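11R-lipoxygenase (Gersemia fruticosa, PDB 3VF1) probably inserts both atoms of molecular oxygen into polyunsaturated fatty acids, as lipoxygenases do, using one non-heme iron per subunit and under regulation by calcium. Local coordinates at residues A[368-373]-A[607-612]; A[596-601]-A[613-618]. All blocks are in the same frame, centred on the assembly; numbering follows the deposited sequence.

Contact 1 (A[368-373]-A[607-612])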
ATOM      1  N   THR A 368      37.400  13.994   7.115  1.00 31.86           N
ATOM      2  CA  THR A 368      38.073  12.788   6.659  1.00 31.70           C
ATOM      3  C   THR A 368      37.073  11.915   5.917  1.00 33.96           C
ATOM      4  O   THR A 368      35.861  12.114   6.023  1.00 34.64           O
ATOM      5  CB  THR A 368      38.666  11.988   7.832  1.00 34.61           C
ATOM      6  OG1 THR A 368      37.609  11.471   8.648  1.00 35.18           O
ATOM      7  CG2 THR A 368      39.582  12.866   8.681  1.00 30.90           C
ATOM      8  N   GLU A 369      37.581  10.946   5.165  1.00 31.25           N
ATOM      9  CA  GLU A 369      36.729  10.088   4.354  1.00 28.45           C
ATOM     10  C   GLU A 369      35.879   9.168   5.227  1.00 28.50           C
ATOM     11  O   GLU A 369      34.704   8.945   4.940  1.00 30.98           O
ATOM     12  CB  GLU A 369      37.580   9.278   3.374  1.00 30.21           C
ATOM     13  CG  GLU A 369      38.358  10.150   2.402  1.00 30.12           C
ATOM     14  CD  GLU A 369      39.146   9.347   1.392  1.00 34.92           C
ATOM     15  OE1 GLU A 369      39.100   8.100   1.451  1.00 36.31           O
ATOM     16  OE2 GLU A 369      39.810   9.968   0.534  1.00 36.47           O
ATOM     17  N   TRP A 370      36.468   8.644   6.296  1.00 28.62           N
ATOM     18  CA  TRP A 370      35.730   7.788   7.218  1.00 30.34           C
ATOM     19  C   TRP A 370      34.665   8.581   7.970  1.00 30.05           C
ATOM     20  O   TRP A 370      33.562   8.088   8.194  1.00 29.35           O
ATOM     21  CB  TRP A 370      36.679   7.104   8.206  1.00 30.90           C
ATOM     22  CG  TRP A 370      37.380   5.911   7.626  1.00 30.66           C
ATOM     23  CD1 TRP A 370      38.725   5.747   7.460  1.00 30.11           C
ATOM     24  CD2 TRP A 370      36.767   4.715   7.126  1.00 31.06           C
ATOM     25  NE1 TRP A 370      38.986   4.523   6.894  1.00 31.28           N
ATOM     26  CE2 TRP A 370      37.801   3.871   6.678  1.00 31.53           C
ATOM     27  CE3 TRP A 370      35.443   4.279   7.016  1.00 29.09           C
ATOM     28  CZ2 TRP A 370      37.553   2.614   6.129  1.00 28.09           C
ATOM     29  CZ3 TRP A 370      35.200   3.031   6.471  1.00 28.71           C
ATOM     30  CH2 TRP A 370      36.250   2.213   6.034  1.00 30.76           C
ATOM     31  N   ASP A 371      34.997   9.810   8.357  1.00 32.76           N
ATOM     32  CA  ASP A 371      34.036  10.677   9.037  1.00 31.71           C
ATOM     33  C   ASP A 371      32.842  10.950   8.136  1.00 28.21           C
ATOM     34  O   ASP A 371      31.698  10.882   8.573  1.00 27.68           O
ATOM     35  CB  ASP A 371      34.688  12.004   9.444  1.00 35.79           C
ATOM     36  CG  ASP A 371      35.269  11.968  10.848  1.00 37.48           C
ATOM     37  OD1 ASP A 371      35.318  10.877  11.450  1.00 39.75           O
ATOM     38  OD2 ASP A 371      35.682  13.035  11.350  1.00 34.90           O
ATOM     39  N   TRP A 372      33.116  11.259   6.873  1.00 29.24           N
ATOM     40  CA  TRP A 372      32.061  11.553   5.915  1.00 28.12           C
ATOM     41  C   TRP A 372      31.142  10.349   5.728  1.00 28.58           C
ATOM     42  O   TRP A 372      29.924  10.496   5.635  1.00 30.20           O
ATOM     43  CB  TRP A 372      32.657  11.970   4.571  1.00 27.73           C
ATOM     44  CG  TRP A 372      31.619  12.244   3.527  1.00 28.58           C
ATOM     45  CD1 TRP A 372      31.502  11.642   2.309  1.00 29.40           C
ATOM     46  CD2 TRP A 372      30.541  13.184   3.616  1.00 28.16           C
ATOM     47  NE1 TRP A 372      30.423  12.154   1.631  1.00 29.20           N
ATOM     48  CE2 TRP A 372      29.815  13.101   2.413  1.00 28.27           C
ATOM     49  CE3 TRP A 372      30.121  14.089   4.596  1.00 28.24           C
ATOM     50  CZ2 TRP A 372      28.692  13.888   2.162  1.00 28.23           C
ATOM     51  CZ3 TRP A 372      29.006  14.869   4.345  1.00 29.15           C
ATOM     52  CH2 TRP A 372      28.305  14.763   3.139  1.00 28.23           C
ATOM     53  N   ILE A 373      31.729   9.158   5.670  1.00 24.94           N
ATOM     54  CA  ILE A 373      30.949   7.933   5.545  1.00 24.72           C
ATOM     55  C   ILE A 373      30.064   7.744   6.773  1.00 25.20           C
ATOM     56  O   ILE A 373      28.897   7.376   6.656  1.00 25.91           O
ATOM     57  CB  ILE A 373      31.856   6.700   5.352  1.00 24.07           C
ATOM     58  CG1 ILE A 373      32.394   6.674   3.922  1.00 22.56           C
ATOM     59  CG2 ILE A 373      31.092   5.416   5.644  1.00 21.68           C
ATOM     60  CD1 ILE A 373      33.434   5.598   3.669  1.00 28.16           C
ATOM     61  N   SER A 607      36.505   8.638  13.457  1.00 41.09           N
ATOM     62  CA  SER A 607      35.881   7.549  12.708  1.00 36.43           C
ATOM     63  C   SER A 607      36.879   6.676  11.955  1.00 36.63           C
ATOM     64  O   SER A 607      37.879   7.155  11.418  1.00 35.39           O
ATOM     65  CB  SER A 607      34.849   8.097  11.720  1.00 35.33           C
ATOM     66  OG  SER A 607      33.834   8.823  12.392  1.00 43.22           O
ATOM     67  N   ASN A 608      36.580   5.382  11.925  1.00 33.81           N
ATOM     68  CA  ASN A 608      37.329   4.418  11.134  1.00 33.69           C
ATOM     69  C   ASN A 608      36.464   3.181  10.923  1.00 33.13           C
ATOM     70  O   ASN A 608      35.319   3.135  11.375  1.00 33.75           O
ATOM     71  CB  ASN A 608      38.648   4.050  11.816  1.00 33.64           C
ATOM     72  CG  ASN A 608      38.444   3.412  13.174  1.00 37.09           C
ATOM     73  OD1 ASN A 608      37.959   2.285  13.277  1.00 39.21           O
ATOM     74  ND2 ASN A 608      38.831   4.124  14.225  1.00 38.15           N
ATOM     75  N   HIS A 609      37.005   2.180  10.240  1.00 30.27           N
ATOM     76  CA  HIS A 609      36.222   1.011   9.863  1.00 29.85           C
ATOM     77  C   HIS A 609      35.604   0.309  11.075  1.00 31.96           C
ATOM     78  O   HIS A 609      34.395   0.091  11.120  1.00 32.76           O
ATOM     79  CB  HIS A 609      37.083   0.032   9.063  1.00 30.91           C
ATOM     80  CG  HIS A 609      36.297  -0.838   8.134  1.00 32.74           C
ATOM     81  ND1 HIS A 609      36.774  -1.238   6.906  1.00 35.82           N
ATOM     82  CD2 HIS A 609      35.062  -1.383   8.254  1.00 36.11           C
ATOM     83  CE1 HIS A 609      35.868  -1.992   6.308  1.00 32.51           C
ATOM     84  NE2 HIS A 609      34.821  -2.095   7.106  1.00 34.62           N
ATOM     85  N   LYS A 610      36.428  -0.032  12.062  1.00 34.78           N
ATOM     86  CA  LYS A 610      35.955  -0.786  13.221  1.00 33.82           C
ATOM     87  C   LYS A 610      34.965   0.005  14.075  1.00 32.96           C
ATOM     88  O   LYS A 610      34.034  -0.567  14.644  1.00 34.32           O
ATOM     89  CB  LYS A 610      37.134  -1.250  14.081  1.00 38.78           C
ATOM     90  CG  LYS A 610      37.941  -2.388  13.472  1.00 49.21           C
ATOM     91  CD  LYS A 610      37.128  -3.673  13.383  1.00 55.99           C
ATOM     92  CE  LYS A 610      37.958  -4.814  12.811  1.00 60.29           C
ATOM     93  NZ  LYS A 610      37.184  -6.084  12.706  1.00 50.43           N
ATOM     94  N   VAL A 611      35.166   1.314  14.170  1.00 31.43           N
ATOM     95  CA  VAL A 611      34.245   2.161  14.920  1.00 33.82           C
ATOM     96  C   VAL A 611      32.866   2.109  14.282  1.00 34.28           C
ATOM     97  O   VAL A 611      31.850   2.018  14.973  1.00 34.93           O
ATOM     98  CB  VAL A 611      34.717   3.626  14.954  1.00 36.69           C
ATOM     99  CG1 VAL A 611      33.613   4.534  15.488  1.00 30.98           C
ATOM    100  CG2 VAL A 611      35.977   3.759  15.795  1.00 35.67           C
ATOM    101  N   ILE A 612      32.843   2.168  12.955  1.00 31.89           N
ATOM    102  CA  ILE A 612      31.597   2.126  12.204  1.00 33.01           C
ATOM    103  C   ILE A 612      30.887   0.787  12.390  1.00 30.89           C
ATOM    104  O   ILE A 612      29.667   0.747  12.541  1.00 31.45           O
ATOM    105  CB  ILE A 612      31.846   2.397  10.707  1.00 32.35           C
ATOM    106  CG1 ILE A 612      32.096   3.892  10.491  1.00 28.56           C
ATOM    107  CG2 ILE A 612      30.661   1.940   9.871  1.00 30.54           C
ATOM    108  CD1 ILE A 612      32.552   4.256   9.093  1.00 26.78           C
TER
HETATM  109  O   HOH W   1      38.351   9.596  10.668  1.00 32.53           O
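Trp370 lies against the start of helix 609-615 and supplies most of the surface that segment 368-373 buries here. Trp370 CB comes first, 3.4 Å from Ser607 O. The first torsion sets CG anti to the carbonyl carbon, beside the backbone N (chi1 -80°). CG then meets Asn608 CA, which sits over the face of the five-membered ring of Trp370, 4.1 Å from its centroid, in a CH-pi contact. Farther out, CD2 and CE2 pass the backbone N of His609, which stands over the same face. Trp370 CE3 touches Ile612 CD1 at 3.6 Å, and the two side chains cross at about a right angle. The tip, Trp370 CH2, ends 3.6 Å from His609 ND1. The two aromatic rings are oblique there, with planes at 42°. His609 NE2 is bonded elsewhere, to the backbone N of Leu229. Ile612 CD1 also meets Ile373 CG2 at 3.9 Å.

The polar side of the contact lies around Asp371 and Ser607. Ser607 N donates to Asp371 OD1 at 3.2 Å, although the position of OD1 is less certain. Asp371 OD2 takes the N-H of Gly605. A water donates to Ser607 O and also hydrogen-bonds Thr368 OG1. Each helix carries its own N-cap: Thr368 OG1 accepts from Asp371 N, and Asn608 OD1 accepts from Val611 N at 3.1 Å. The arrangement is a meeting of two capped helix N-termini, the long helix 369-410 and the short helix 609-615, in the helical lipoxygenase domain.

Contact 2 (A[596-601]-A[613-618])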
ATOM      1  N   MET A 596      21.224   2.168  15.155  1.00 29.52           N
ATOM      2  CA  MET A 596      22.604   2.380  15.567  1.00 28.81           C
ATOM      3  C   MET A 596      22.746   1.948  17.021  1.00 30.82           C
ATOM      4  O   MET A 596      21.901   2.267  17.854  1.00 28.73           O
ATOM      5  CB  MET A 596      22.998   3.848  15.407  1.00 30.96           C
ATOM      6  CG  MET A 596      23.139   4.305  13.961  1.00 31.02           C
ATOM      7  SD  MET A 596      24.480   3.477  13.087  1.00 38.47           S
ATOM      8  CE  MET A 596      24.536   4.421  11.569  1.00 32.48           C
ATOM      9  N   ARG A 597      23.815   1.218  17.321  1.00 31.20           N
ATOM     10  CA  ARG A 597      24.017   0.672  18.658  1.00 30.77           C
ATOM     11  C   ARG A 597      24.903   1.569  19.514  1.00 32.10           C
ATOM     12  O   ARG A 597      25.073   1.327  20.708  1.00 37.11           O
ATOM     13  CB  ARG A 597      24.636  -0.719  18.568  1.00 28.19           C
ATOM     14  CG  ARG A 597      23.712  -1.769  17.988  1.00 30.80           C
ATOM     15  CD  ARG A 597      24.401  -3.116  17.955  1.00 33.47           C
ATOM     16  NE  ARG A 597      25.525  -3.115  17.023  1.00 35.31           N
ATOM     17  CZ  ARG A 597      26.650  -3.804  17.192  1.00 34.22           C
ATOM     18  NH1 ARG A 597      26.827  -4.564  18.265  1.00 34.13           N
ATOM     19  NH2 ARG A 597      27.608  -3.730  16.279  1.00 36.80           N
ATOM     20  N   GLN A 598      25.472   2.597  18.896  1.00 30.62           N
ATOM     21  CA  GLN A 598      26.298   3.556  19.614  1.00 31.52           C
ATOM     22  C   GLN A 598      25.833   4.963  19.287  1.00 31.31           C
ATOM     23  O   GLN A 598      25.298   5.205  18.208  1.00 33.41           O
ATOM     24  CB  GLN A 598      27.764   3.402  19.220  1.00 33.63           C
ATOM     25  CG  GLN A 598      28.365   2.048  19.549  1.00 33.04           C
ATOM     26  CD  GLN A 598      28.544   1.845  21.039  1.00 38.12           C
ATOM     27  OE1 GLN A 598      28.522   2.800  21.815  1.00 43.73           O
ATOM     28  NE2 GLN A 598      28.721   0.595  21.449  1.00 36.43           N
ATOM     29  N   PRO A 599      26.030   5.901  20.221  1.00 31.61           N
ATOM     30  CA  PRO A 599      25.688   7.293  19.923  1.00 30.16           C
ATOM     31  C   PRO A 599      26.580   7.841  18.818  1.00 30.16           C
ATOM     32  O   PRO A 599      27.647   7.285  18.569  1.00 32.72           O
ATOM     33  CB  PRO A 599      25.954   8.016  21.248  1.00 35.72           C
ATOM     34  CG  PRO A 599      26.910   7.139  21.987  1.00 32.59           C
ATOM     35  CD  PRO A 599      26.587   5.737  21.575  1.00 33.10           C
ATOM     36  N   PRO A 600      26.146   8.922  18.156  1.00 30.79           N
ATOM     37  CA  PRO A 600      26.940   9.510  17.073  1.00 33.42           C
ATOM     38  C   PRO A 600      28.246  10.091  17.596  1.00 36.91           C
ATOM     39  O   PRO A 600      28.397  10.250  18.805  1.00 36.16           O
ATOM     40  CB  PRO A 600      26.034  10.620  16.538  1.00 33.92           C
ATOM     41  CG  PRO A 600      25.163  10.983  17.690  1.00 36.90           C
ATOM     42  CD  PRO A 600      24.937   9.708  18.450  1.00 32.01           C
ATOM     43  N   PRO A 601      29.186  10.402  16.694  1.00 38.87           N
ATOM     44  CA  PRO A 601      30.457  11.002  17.106  1.00 38.93           C
ATOM     45  C   PRO A 601      30.270  12.434  17.592  1.00 40.83           C
ATOM     46  O   PRO A 601      29.365  13.126  17.127  1.00 43.94           O
ATOM     47  CB  PRO A 601      31.285  10.978  15.819  1.00 41.73           C
ATOM     48  CG  PRO A 601      30.281  11.011  14.726  1.00 40.32           C
ATOM     49  CD  PRO A 601      29.100  10.236  15.233  1.00 38.77           C
ATOM     50  N   MET A 613      31.649  -0.301  12.389  1.00 29.11           N
ATOM     51  CA  MET A 613      31.075  -1.631  12.579  1.00 32.46           C
ATOM     52  C   MET A 613      30.436  -1.770  13.958  1.00 33.62           C
ATOM     53  O   MET A 613      29.560  -2.611  14.160  1.00 34.67           O
ATOM     54  CB  MET A 613      32.143  -2.715  12.405  1.00 31.63           C
ATOM     55  CG  MET A 613      32.800  -2.741  11.035  1.00 31.24           C
ATOM     56  SD  MET A 613      31.630  -2.526   9.681  1.00 37.50           S
ATOM     57  CE  MET A 613      30.576  -3.954   9.918  1.00 36.65           C
ATOM     58  N   ALA A 614      30.877  -0.946  14.906  1.00 33.24           N
ATOM     59  CA  ALA A 614      30.356  -1.007  16.267  1.00 32.13           C
ATOM     60  C   ALA A 614      29.021  -0.278  16.382  1.00 34.29           C
ATOM     61  O   ALA A 614      28.230  -0.555  17.287  1.00 31.27           O
ATOM     62  CB  ALA A 614      31.363  -0.425  17.246  1.00 30.13           C
ATOM     63  N   SER A 615      28.776   0.657  15.467  1.00 33.30           N
ATOM     64  CA  SER A 615      27.514   1.390  15.440  1.00 34.34           C
ATOM     65  C   SER A 615      26.451   0.623  14.664  1.00 33.03           C
ATOM     66  O   SER A 615      25.301   0.535  15.091  1.00 32.40           O
ATOM     67  CB  SER A 615      27.710   2.773  14.820  1.00 35.84           C
ATOM     68  OG  SER A 615      28.335   3.656  15.732  1.00 41.43           O
ATOM     69  N   LEU A 616      26.841   0.069  13.522  1.00 29.78           N
ATOM     70  CA  LEU A 616      25.903  -0.648  12.670  1.00 31.03           C
ATOM     71  C   LEU A 616      25.342  -1.874  13.382  1.00 31.28           C
ATOM     72  O   LEU A 616      25.931  -2.380  14.337  1.00 30.07           O
ATOM     73  CB  LEU A 616      26.574  -1.057  11.356  1.00 27.06           C
ATOM     74  CG  LEU A 616      27.029   0.098  10.461  1.00 25.52           C
ATOM     75  CD1 LEU A 616      27.660  -0.430   9.181  1.00 30.55           C
ATOM     76  CD2 LEU A 616      25.869   1.031  10.143  1.00 28.41           C
ATOM     77  N   ALA A 617      24.191  -2.339  12.907  1.00 30.71           N
ATOM     78  CA  ALA A 617      23.503  -3.476  13.504  1.00 32.28           C
ATOM     79  C   ALA A 617      24.441  -4.665  13.674  1.00 31.63           C
ATOM     80  O   ALA A 617      25.359  -4.863  12.879  1.00 27.28           O
ATOM     81  CB  ALA A 617      22.313  -3.869  12.642  1.00 30.68           C
ATOM     82  N   ASN A 618      24.209  -5.451  14.719  1.00 33.02           N
ATOM     83  CA  ASN A 618      24.965  -6.680  14.921  1.00 33.27           C
ATOM     84  C   ASN A 618      24.411  -7.775  14.016  1.00 30.81           C
ATOM     85  O   ASN A 618      23.502  -7.531  13.228  1.00 33.12           O
ATOM     86  CB  ASN A 618      24.938  -7.104  16.395  1.00 34.51           C
ATOM     87  CG  ASN A 618      23.540  -7.403  16.897  1.00 34.63           C
ATOM     88  OD1 ASN A 618      22.712  -7.957  16.178  1.00 34.11           O
ATOM     89  ND2 ASN A 618      23.272  -7.036  18.143  1.00 34.36           N
TER
HETATM   90  O   HOH W   2      25.336  -5.490  20.112  1.00 34.05           O
HETATM   91  O   HOH W   3      28.084  -1.769  20.192  1.00 32.42           O
HETATM   92  O   HOH W   4      28.986   6.424  15.908  1.00 38.17           O
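Arg597 holds the chain at Ser615 and Leu616 with both its backbone and its side chain. Arg597 N donates to Ser615 O at 2.8 Å, in the carbonyl plane and on a lone pair. The side chain bends at chi3 (-66°), which places NE near Leu616. Arg597 NE and Arg597 NH2 grip Leu616 O side-on, at 2.8 Å and 2.9 Å. The carbonyl oxygen lies close to the guanidinium plane. One face of the group carries Ala614 O, 3.2 Å above the plane, and Asn618 CB lies over the opposite face. NH2 also forms a salt bridge with Asp225.

This part is tight and mostly buried. Met596 adds to it: its CA contacts Ser615 O, and its CE touches Leu616 CD2 at 3.9 Å. These two side chains lie side by side and point the same way. Beyond them, Met596 packs on Leu377, Trp378 and Cys381 of helix 369-410. At the guanidinium edge a water links Arg597 NH1 to Asn618 ND2; Asn618 OD1 accepts from Gln621 N.

The looser side is at Gln598, which is exposed. Gln598 CG rests 3.5 Å from Ala614 O, but its NE2 reaches that oxygen through a water. Another water joins Pro599 O to Ser615 OG.

An alanine at Arg597 would probably leave Leu616 O without its two donors and Asp225 without this salt-bridge partner. The chemistry implies that the buried carbonyls of Ser615 and Leu616 are met by a backbone N-H and a guanidinium, whose charge Asp225 is likely to offset.

In the fold
Both contacts use helix 609-615, contact 1 at its start and contact 2 toward its end, and their centres are about 12 Å apart. Along the chain the order is 368-373, 596-601, 607-612, 613-618, so the pairings cross. Contact 1 is long-range: 233 residues, many of them helical, separate its segments. Contact 2 closes a short excursion of 11 residues that includes the first turn of the helix. Helix 369-410 lies beside both, through its first turns in contact 1 and through Leu377, Trp378 and Cys381 near Met596. Together they join the short helix, at one end to the start of helix 369-410 and at the other to loop 596-601, within the lipoxygenase domain, away from the iron site and the predicted calcium sites.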